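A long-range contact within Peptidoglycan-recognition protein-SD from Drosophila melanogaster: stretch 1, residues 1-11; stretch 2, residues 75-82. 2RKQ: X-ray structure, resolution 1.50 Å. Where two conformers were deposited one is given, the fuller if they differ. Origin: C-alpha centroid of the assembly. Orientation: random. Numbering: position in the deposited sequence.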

# COMPACT_ATOMS: atom_id res chain seq x y z
N GLU A 1 17.53 2.61 -1.04
CA GLU A 1 16.75 3.10 0.14
C GLU A 1 15.77 4.17 -0.31
O GLU A 1 15.93 4.75 -1.37
CB GLU A 1 17.69 3.65 1.22
CG GLU A 1 18.40 2.55 2.04
CD GLU A 1 19.53 1.82 1.29
OE1 GLU A 1 19.41 1.53 0.08
OE2 GLU A 1 20.55 1.50 1.94
N VAL A 2 14.73 4.40 0.50
CA VAL A 2 13.74 5.43 0.21
C VAL A 2 13.26 6.03 1.54
O VAL A 2 12.99 5.30 2.51
CB VAL A 2 12.59 4.88 -0.69
CG1 VAL A 2 11.86 3.71 -0.02
CG2 VAL A 2 11.63 5.98 -1.10
N PRO A 3 13.17 7.37 1.62
CA PRO A 3 12.68 7.92 2.86
C PRO A 3 11.22 7.56 3.06
O PRO A 3 10.49 7.29 2.10
CB PRO A 3 12.87 9.44 2.71
CG PRO A 3 13.59 9.67 1.44
CD PRO A 3 13.51 8.41 0.63
N ILE A 4 10.83 7.50 4.32
CA ILE A 4 9.45 7.18 4.69
C ILE A 4 8.90 8.38 5.45
O ILE A 4 9.54 8.87 6.38
CB ILE A 4 9.38 5.92 5.59
CG1 ILE A 4 10.01 4.69 4.90
CG2 ILE A 4 7.92 5.63 6.03
CD1 ILE A 4 9.35 4.31 3.59
N VAL A 5 7.74 8.87 5.02
CA VAL A 5 7.02 9.85 5.82
C VAL A 5 6.31 9.08 6.92
O VAL A 5 5.30 8.41 6.68
CB VAL A 5 6.00 10.62 4.98
CG1 VAL A 5 5.27 11.66 5.85
CG2 VAL A 5 6.68 11.29 3.77
N THR A 6 6.86 9.17 8.12
CA THR A 6 6.33 8.40 9.23
C THR A 6 4.96 8.90 9.63
O THR A 6 4.54 10.00 9.26
CB THR A 6 7.23 8.48 10.45
OG1 THR A 6 7.30 9.84 10.89
CG2 THR A 6 8.63 7.94 10.13
N ARG A 7 4.25 8.06 10.38
CA ARG A 7 2.92 8.41 10.84
C ARG A 7 2.90 9.79 11.49
O ARG A 7 2.02 10.59 11.21
CB ARG A 7 2.41 7.36 11.82
CG ARG A 7 2.22 5.96 11.21
CD ARG A 7 1.70 5.00 12.27
NE ARG A 7 0.30 5.29 12.62
CZ ARG A 7 -0.75 4.66 12.08
NH1 ARG A 7 -0.59 3.73 11.15
NH2 ARG A 7 -1.98 4.97 12.48
N ALA A 8 3.88 10.07 12.35
CA ALA A 8 3.91 11.38 13.01
C ALA A 8 4.05 12.52 12.00
O ALA A 8 3.46 13.60 12.16
CB ALA A 8 5.03 11.44 14.04
N GLU A 9 4.85 12.28 10.96
CA GLU A 9 5.12 13.30 9.93
C GLU A 9 3.91 13.63 9.07
O GLU A 9 3.85 14.72 8.50
CB GLU A 9 6.31 12.88 9.07
CG GLU A 9 7.65 12.99 9.77
CD GLU A 9 8.75 12.36 8.93
OE1 GLU A 9 9.40 13.10 8.17
OE2 GLU A 9 8.93 11.14 9.02
N TRP A 10 2.95 12.71 8.97
CA TRP A 10 1.69 13.07 8.34
C TRP A 10 0.54 13.29 9.32
O TRP A 10 -0.61 13.42 8.92
CB TRP A 10 1.31 12.11 7.20
CG TRP A 10 1.13 10.64 7.50
CD1 TRP A 10 2.08 9.66 7.40
CD2 TRP A 10 -0.10 9.96 7.78
NE1 TRP A 10 1.53 8.42 7.65
CE2 TRP A 10 0.19 8.58 7.90
CE3 TRP A 10 -1.43 10.39 7.97
CZ2 TRP A 10 -0.78 7.63 8.18
CZ3 TRP A 10 -2.40 9.44 8.24
CH2 TRP A 10 -2.07 8.06 8.34
N ASN A 11 0.89 13.38 10.60
CA ASN A 11 -0.07 13.67 11.67
C ASN A 11 -1.20 12.65 11.69
O ASN A 11 -2.38 13.00 11.82
CB ASN A 11 -0.60 15.11 11.56
CG ASN A 11 -1.33 15.55 12.80
OD1 ASN A 11 -0.98 15.15 13.92
ND2 ASN A 11 -2.38 16.35 12.61
N GLY A 75 5.60 11.31 -5.20
CA GLY A 75 6.69 10.34 -5.12
C GLY A 75 7.08 9.94 -3.71
O GLY A 75 8.05 9.19 -3.54
N LYS A 76 6.35 10.42 -2.71
CA LYS A 76 6.69 10.13 -1.31
C LYS A 76 5.97 8.89 -0.83
O LYS A 76 4.84 8.61 -1.23
CB LYS A 76 6.37 11.31 -0.41
CG LYS A 76 7.38 12.45 -0.60
CD LYS A 76 7.24 13.51 0.47
CE LYS A 76 8.40 14.52 0.38
NZ LYS A 76 8.34 15.49 1.47
N VAL A 77 6.64 8.17 0.07
CA VAL A 77 6.10 6.95 0.65
C VAL A 77 5.69 7.29 2.07
O VAL A 77 6.50 7.79 2.84
CB VAL A 77 7.13 5.83 0.71
CG1 VAL A 77 6.53 4.61 1.41
CG2 VAL A 77 7.63 5.48 -0.70
N TYR A 78 4.41 7.05 2.37
CA TYR A 78 3.83 7.33 3.69
C TYR A 78 3.63 6.04 4.46
O TYR A 78 3.12 5.05 3.93
CB TYR A 78 2.50 8.07 3.55
CG TYR A 78 2.66 9.40 2.89
CD1 TYR A 78 2.75 9.49 1.50
CD2 TYR A 78 2.74 10.57 3.64
CE1 TYR A 78 2.94 10.72 0.87
CE2 TYR A 78 2.93 11.81 3.03
CZ TYR A 78 3.03 11.87 1.63
OH TYR A 78 3.23 13.09 1.01
N GLU A 79 4.02 6.06 5.72
CA GLU A 79 3.86 4.92 6.60
C GLU A 79 2.42 4.73 7.07
O GLU A 79 1.79 5.69 7.53
CB GLU A 79 4.73 5.12 7.83
CG GLU A 79 4.65 3.98 8.81
CD GLU A 79 5.47 4.23 10.05
OE1 GLU A 79 5.68 5.41 10.43
OE2 GLU A 79 5.90 3.22 10.64
N GLY A 80 1.93 3.50 6.94
CA GLY A 80 0.62 3.11 7.45
C GLY A 80 0.78 2.18 8.63
O GLY A 80 1.53 2.47 9.58
N ARG A 81 0.08 1.04 8.60
CA ARG A 81 0.28 0.02 9.64
C ARG A 81 1.69 -0.53 9.64
O ARG A 81 2.36 -0.54 8.62
CB ARG A 81 -0.66 -1.16 9.43
CG ARG A 81 -2.11 -0.79 9.51
CD ARG A 81 -3.01 -2.00 9.23
NE ARG A 81 -4.38 -1.49 9.20
CZ ARG A 81 -5.47 -2.18 9.57
NH1 ARG A 81 -5.40 -3.45 9.97
NH2 ARG A 81 -6.65 -1.56 9.53
N SER A 82 2.14 -1.02 10.80
CA SER A 82 3.39 -1.74 10.89
C SER A 82 3.32 -3.03 10.07
O SER A 82 2.27 -3.66 10.04
CB SER A 82 3.67 -2.13 12.33
OG SER A 82 4.83 -2.92 12.40
O HOH W 1 9.43 8.76 0.27

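The firmest links between the two stretches are two backbone hydrogen bonds centred on Val5. Val5 N donates to Val77 O at 2.7 Å, and Val5 O accepts from Glu79 N at 2.8 Å; both are nearly straight. One residue thus reaches two residues that flank Tyr78, the pattern expected of parallel strands, and Val5 lies beside Tyr78 with their CA atoms 4.6 Å apart. Two CA-H...O contacts, Ile4 CA to Val77 O and Tyr78 CA to Val5 O, each 3.5 Å, reinforce the same carbonyls. Just before this pairing a water extends it: it donates to Pro3 O at 2.6 Å and accepts from Val77 N at 2.9 Å.

Beyond Val5 the first stretch turns, and side chains take over the bonding. Glu79, extended with chi1 and chi2 both t, places OE1 3.0 Å from Arg7 N and accepts its hydrogen bond. A carboxylate suits this site, because the backbone amide at the start of the turn needs an acceptor. Within the turn, Thr6 N and Thr6 OG1 both donate to Glu9 OE2, at 3.0 and 2.8 Å, so a second glutamate helps hold its shape. Trp10 points toward the second stretch, and its indole NE1 donates to Glu79 O at 2.7 Å, near the plane of the ring, where the N-H lies. Arg7 starts out sideways, but its long side chain brings NH1 to within 2.9 Å of Gly80 O, a weak hydrogen bond at the guanidinium edge.

Packing fills in around these bonds. Val5 and Tyr78 send their side chains to the same face of the sheet, where Val5 CG2 sits over the tyrosine ring, 4.2 Å from its centroid, in a CH-pi contact. The edge of Tyr78 is in turn directed toward the face of Trp10 in an offset edge-to-face pair, with ring planes at 76° and Trp10 CD1 3.9 Å from Tyr78 CD2. Ile4 and Val77 occupy the other face, with Ile4 CD1 3.6 Å from Val77 CG1; Val2 CG2 adds a looser contact with Val77 CG2 at 4.1 Å. Branched aliphatic residues suit these strand positions, since they tolerate extended backbones and present compact apolar surfaces. Even the charged residues contribute carbon: Ile4 CG2 lies 3.7 Å from Glu79 CB, and Val5 CG2 lies 4.0 Å from Lys76 CD.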